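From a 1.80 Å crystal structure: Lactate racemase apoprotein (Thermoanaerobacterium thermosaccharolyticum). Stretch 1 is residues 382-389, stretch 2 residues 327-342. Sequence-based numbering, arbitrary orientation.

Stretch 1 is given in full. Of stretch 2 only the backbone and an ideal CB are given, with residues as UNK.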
# COMPACT_ATOMS: atom_id res chain seq x y z
N GLU A 382 -20.52 18.23 30.80
CA GLU A 382 -20.10 19.63 30.95
C GLU A 382 -20.05 20.31 29.61
O GLU A 382 -20.47 21.45 29.46
CB GLU A 382 -18.76 19.70 31.68
CG GLU A 382 -18.89 19.21 33.12
CD GLU A 382 -19.96 19.94 33.99
OE1 GLU A 382 -20.15 21.20 33.90
OE2 GLU A 382 -20.61 19.23 34.80
N TYR A 383 -19.64 19.57 28.57
CA TYR A 383 -19.63 20.15 27.23
C TYR A 383 -21.06 20.54 26.81
O TYR A 383 -21.33 21.62 26.23
CB TYR A 383 -19.11 19.19 26.17
CG TYR A 383 -17.66 18.76 26.30
CD1 TYR A 383 -16.68 19.62 26.74
CD2 TYR A 383 -17.29 17.48 25.91
CE1 TYR A 383 -15.36 19.22 26.80
CE2 TYR A 383 -15.99 17.05 25.96
CZ TYR A 383 -15.02 17.93 26.43
OH TYR A 383 -13.72 17.50 26.48
N VAL A 384 -21.98 19.62 27.04
CA VAL A 384 -23.35 19.83 26.63
C VAL A 384 -23.92 21.08 27.32
O VAL A 384 -24.58 21.94 26.66
CB VAL A 384 -24.22 18.58 26.97
CG1 VAL A 384 -25.70 18.91 26.77
CG2 VAL A 384 -23.78 17.37 26.15
N LYS A 385 -23.64 21.23 28.63
CA LYS A 385 -24.06 22.43 29.38
C LYS A 385 -23.42 23.72 28.85
O LYS A 385 -24.07 24.78 28.73
CB LYS A 385 -23.70 22.27 30.87
CG LYS A 385 -24.56 21.33 31.64
CD LYS A 385 -24.13 21.28 33.12
CE LYS A 385 -24.39 19.96 33.79
NZ LYS A 385 -23.34 19.67 34.85
N ASP A 386 -22.16 23.62 28.50
CA ASP A 386 -21.39 24.73 27.98
C ASP A 386 -21.92 25.15 26.60
O ASP A 386 -21.72 26.28 26.18
CB ASP A 386 -19.91 24.33 27.83
CG ASP A 386 -19.14 24.33 29.15
OD1 ASP A 386 -19.69 24.68 30.18
OD2 ASP A 386 -17.96 23.95 29.11
N MET A 387 -22.59 24.24 25.90
CA MET A 387 -23.16 24.51 24.58
C MET A 387 -24.67 24.79 24.63
O MET A 387 -25.39 24.61 23.66
CB MET A 387 -22.81 23.37 23.61
CG MET A 387 -21.31 23.24 23.44
SD MET A 387 -20.75 21.95 22.32
CE MET A 387 -20.98 22.80 20.77
N PHE A 388 -25.11 25.35 25.74
CA PHE A 388 -26.48 25.76 25.95
C PHE A 388 -27.48 24.64 25.69
O PHE A 388 -28.58 24.91 25.23
CB PHE A 388 -26.80 26.97 25.10
CG PHE A 388 -25.77 28.08 25.23
CD1 PHE A 388 -25.57 28.70 26.43
CD2 PHE A 388 -25.01 28.46 24.15
CE1 PHE A 388 -24.65 29.71 26.55
CE2 PHE A 388 -24.10 29.46 24.26
CZ PHE A 388 -23.91 30.07 25.48
N MET A 389 -27.09 23.39 25.96
CA MET A 389 -27.98 22.27 25.90
C MET A 389 -28.10 21.66 27.32
O MET A 389 -27.49 22.19 28.28
CB MET A 389 -27.48 21.29 24.88
CG MET A 389 -27.57 21.88 23.52
SD MET A 389 -27.08 20.74 22.30
CE MET A 389 -25.26 20.74 22.47
N UNK A 327 -12.92 24.46 17.91
CA UNK A 327 -13.50 25.73 17.40
C UNK A 327 -15.04 25.71 17.51
O UNK A 327 -15.66 26.63 18.03
CB UNK A 327 -13.08 25.96 15.95
N UNK A 328 -15.62 24.60 17.06
CA UNK A 328 -17.06 24.35 17.21
C UNK A 328 -17.47 24.60 18.62
O UNK A 328 -18.40 25.34 18.86
CB UNK A 328 -17.43 22.92 16.80
N UNK A 329 -16.75 23.99 19.58
CA UNK A 329 -17.08 24.09 21.00
C UNK A 329 -16.94 25.53 21.55
O UNK A 329 -17.82 26.04 22.28
CB UNK A 329 -16.18 23.14 21.80
N UNK A 330 -15.83 26.15 21.21
CA UNK A 330 -15.41 27.49 21.66
C UNK A 330 -16.39 28.58 21.21
O UNK A 330 -16.60 29.52 21.90
CB UNK A 330 -14.01 27.81 21.13
N UNK A 331 -17.05 28.42 20.08
CA UNK A 331 -18.08 29.36 19.68
C UNK A 331 -19.10 29.52 20.78
O UNK A 331 -19.43 30.62 21.08
CB UNK A 331 -18.76 28.91 18.39
N UNK A 332 -19.52 28.41 21.40
CA UNK A 332 -20.52 28.41 22.45
C UNK A 332 -19.91 28.76 23.80
O UNK A 332 -20.45 29.56 24.57
CB UNK A 332 -21.21 27.05 22.52
N UNK A 333 -18.74 28.20 24.03
CA UNK A 333 -18.09 28.37 25.35
C UNK A 333 -17.80 29.85 25.59
O UNK A 333 -17.96 30.32 26.74
CB UNK A 333 -16.80 27.56 25.44
N UNK A 334 -17.44 30.55 24.52
CA UNK A 334 -17.08 31.98 24.53
C UNK A 334 -18.24 32.99 24.26
O UNK A 334 -18.00 34.19 24.18
CB UNK A 334 -15.99 32.20 23.48
N UNK A 335 -19.49 32.54 24.16
CA UNK A 335 -20.58 33.45 23.83
C UNK A 335 -21.65 33.45 24.90
O UNK A 335 -21.67 32.59 25.79
CB UNK A 335 -21.20 33.08 22.48
N UNK A 336 -22.57 34.40 24.80
CA UNK A 336 -23.61 34.58 25.84
C UNK A 336 -24.77 33.61 25.76
O UNK A 336 -25.42 33.28 26.77
CB UNK A 336 -24.17 36.00 25.76
N UNK A 337 -25.13 33.26 24.54
CA UNK A 337 -26.29 32.41 24.27
C UNK A 337 -26.24 32.09 22.81
O UNK A 337 -25.38 32.60 22.09
CB UNK A 337 -27.61 33.08 24.65
N UNK A 338 -27.16 31.24 22.35
CA UNK A 338 -27.08 30.89 20.93
C UNK A 338 -27.25 32.06 19.93
O UNK A 338 -26.66 31.99 18.82
CB UNK A 338 -28.15 29.84 20.63
N UNK A 339 -28.09 33.06 20.24
CA UNK A 339 -28.28 34.19 19.36
C UNK A 339 -26.94 34.94 19.23
O UNK A 339 -26.62 35.41 18.14
CB UNK A 339 -29.39 35.11 19.88
N UNK A 340 -26.15 34.97 20.31
CA UNK A 340 -24.82 35.64 20.27
C UNK A 340 -23.91 34.87 19.26
O UNK A 340 -23.27 35.46 18.42
CB UNK A 340 -24.18 35.67 21.66
N UNK A 341 -23.92 33.54 19.34
CA UNK A 341 -23.15 32.71 18.45
C UNK A 341 -23.52 32.99 17.02
O UNK A 341 -22.62 33.24 16.19
CB UNK A 341 -23.35 31.23 18.78
N UNK A 342 -24.83 33.00 16.71
CA UNK A 342 -25.30 33.27 15.40
C UNK A 342 -24.85 34.65 14.91
O UNK A 342 -24.35 34.80 13.81
CB UNK A 342 -26.83 33.15 15.37

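Position 327 is beyond reach of stretch 1, with room at its ideal CB; any helix-tolerant residue would fit, here Gly-327.

At 328 the CA-to-CB bond runs sideways, with the ideal CB 5.3 Å from Met-387 CE. A methionine tip invites something long and apolar: leucine, methionine or an aromatic. Phe-328, chi1 t, takes the methyl over its ring face, Met-387 CE standing 3.4 Å from Phe-328 CE2, a CH-pi contact.

Position 329 also points sideways, its ideal CB 4.8 Å from Met-387 SD, but farther along lie the ring of Tyr-383 and the carboxylate of Asp-386. A side chain flat along its length with a donor at its end would serve both; a long base could satisfy the acid alone. Tyr-329, again t, does both. Its OH donates to Asp-386 OD2 at 2.6 Å, its face receives the edge of Tyr-383, and Met-387 SD sits at its ring edge, 3.9 Å from Tyr-329 CD1.

Position 330 points away and is free to be polar: Arg-330. At 331 nothing of stretch 1 is near the ideal CB, so many residues would do; Trp-331 leads its ring away.

Position 332 aims toward stretch 1, its ideal CB 3.8 Å from both Asp-386 O and Met-387 CA and 4.1 Å from Phe-388 CE2. Apolar groups suit, small or able to turn between Met-387 and Phe-388. Phe-332, chi1 m, places CD1 3.5 Å from Met-387 CE and CD2 3.7 Å from Phe-388 CD2.

At 333 the bond is sideways, the ideal CB 5.1 Å from Asp-386 CB. A long base or an amide could reach the acid. Lys-333 forms a salt bridge, NZ 3.2 Å from Asp-386 OD2, which also accepts from Tyr-329.

Position 334 points away, suiting a polar residue: Glu-334. At 335, a sideways bond and extended backbone allow something small beside Phe-388; Ser-335 turns its OG to Trp-331 O, 2.7 Å away, while its own O meets the Phe-388 ring edge, 3.4 Å from CZ. Position 336 points away, open to a long polar chain: Lys-336.

Position 337 points away from stretch 1; standing right before a helix, it suits a capping side chain such as aspartate, asparagine, serine or threonine. Asp-337 OD1 accepts from the backbone N of 340 at 2.8 Å, the capping bond, and its CA covers one face of Phe-388.

At 338 the bond is sideways, the ideal CB 4.9 Å from Phe-388 CD2; alanine or valine would suit, and phi of -62° also allows proline. Pro-338 adds its CD to that face, 3.7 Å from Phe-388 CD2.

Positions 339 and 342 are out of reach: Gln-339 and Met-342. Position 340 points toward stretch 1, but nothing of it lies within 5.5 Å of the ideal CB, so many residues would do, polar ones included; Asp-340 OD2 accepts from Lys-336 N. At 341, also toward, a modest apolar branch suffices, and Val-341 CG2 reaches 4.5 Å from Phe-388 CE2.

Stretch 2 327-342: GFYRWFKESKDPQDVM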
# COMPACT_ATOMS: atom_id res chain seq x y z
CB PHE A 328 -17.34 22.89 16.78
CG PHE A 328 -18.73 22.39 17.13
CD1 PHE A 328 -19.86 22.94 16.55
CD2 PHE A 328 -18.88 21.27 17.94
CE1 PHE A 328 -21.14 22.42 16.84
CE2 PHE A 328 -20.13 20.74 18.23
CZ PHE A 328 -21.27 21.31 17.70
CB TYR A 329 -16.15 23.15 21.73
CG TYR A 329 -16.16 23.20 23.22
CD1 TYR A 329 -17.34 23.02 23.94
CD2 TYR A 329 -14.96 23.42 23.94
CE1 TYR A 329 -17.33 23.05 25.34
CE2 TYR A 329 -14.96 23.41 25.33
CZ TYR A 329 -16.14 23.21 26.03
OH TYR A 329 -16.13 23.23 27.41
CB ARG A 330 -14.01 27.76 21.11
CG ARG A 330 -13.18 28.98 21.60
CD ARG A 330 -11.71 29.02 20.91
NE ARG A 330 -11.66 28.57 19.49
CZ ARG A 330 -10.56 28.21 18.81
NH1 ARG A 330 -9.34 28.26 19.38
NH2 ARG A 330 -10.67 27.78 17.53
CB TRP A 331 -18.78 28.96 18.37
CG TRP A 331 -18.02 29.30 17.14
CD1 TRP A 331 -17.52 28.44 16.22
CD2 TRP A 331 -17.76 30.62 16.64
NE1 TRP A 331 -16.92 29.15 15.21
CE2 TRP A 331 -17.10 30.49 15.42
CE3 TRP A 331 -18.04 31.91 17.12
CZ2 TRP A 331 -16.61 31.60 14.71
CZ3 TRP A 331 -17.58 33.03 16.38
CH2 TRP A 331 -16.96 32.86 15.19
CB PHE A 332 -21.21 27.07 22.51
CG PHE A 332 -21.99 26.79 21.26
CD1 PHE A 332 -21.37 26.24 20.15
CD2 PHE A 332 -23.28 27.18 21.17
CE1 PHE A 332 -22.03 26.04 18.99
CE2 PHE A 332 -23.99 27.00 19.96
CZ PHE A 332 -23.37 26.45 18.89
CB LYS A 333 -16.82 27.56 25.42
CG LYS A 333 -16.06 27.75 26.71
CD LYS A 333 -16.37 26.73 27.75
CE LYS A 333 -15.27 26.83 28.87
NZ LYS A 333 -15.29 25.66 29.76
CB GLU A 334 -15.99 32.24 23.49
CG GLU A 334 -14.71 31.36 23.63
CD GLU A 334 -13.85 31.81 24.79
OE1 GLU A 334 -13.75 33.05 24.99
OE2 GLU A 334 -13.27 30.96 25.51
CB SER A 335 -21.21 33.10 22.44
OG SER A 335 -20.24 33.19 21.42
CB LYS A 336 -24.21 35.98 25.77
CG LYS A 336 -23.22 37.13 26.05
CD LYS A 336 -23.88 38.54 26.10
CE LYS A 336 -24.49 38.98 24.75
NZ LYS A 336 -24.97 40.41 24.71
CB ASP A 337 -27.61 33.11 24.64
CG ASP A 337 -27.79 34.49 24.01
OD1 ASP A 337 -27.31 34.76 22.88
OD2 ASP A 337 -28.51 35.29 24.65
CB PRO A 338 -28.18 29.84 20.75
CG PRO A 338 -28.41 29.28 22.18
CD PRO A 338 -28.03 30.34 23.14
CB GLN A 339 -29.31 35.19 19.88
CG GLN A 339 -29.53 36.33 18.96
CD GLN A 339 -30.11 35.89 17.63
OE1 GLN A 339 -29.55 36.16 16.53
NE2 GLN A 339 -31.24 35.20 17.70
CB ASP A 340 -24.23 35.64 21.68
CG ASP A 340 -23.09 36.62 21.86
OD1 ASP A 340 -23.03 37.63 21.15
OD2 ASP A 340 -22.25 36.35 22.73
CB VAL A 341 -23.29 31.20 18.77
CG1 VAL A 341 -22.64 30.35 17.63
CG2 VAL A 341 -22.78 30.94 20.24
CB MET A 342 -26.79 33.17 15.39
CG MET A 342 -27.48 33.38 14.09
SD MET A 342 -27.00 32.29 12.76
CE MET A 342 -28.00 30.80 13.26
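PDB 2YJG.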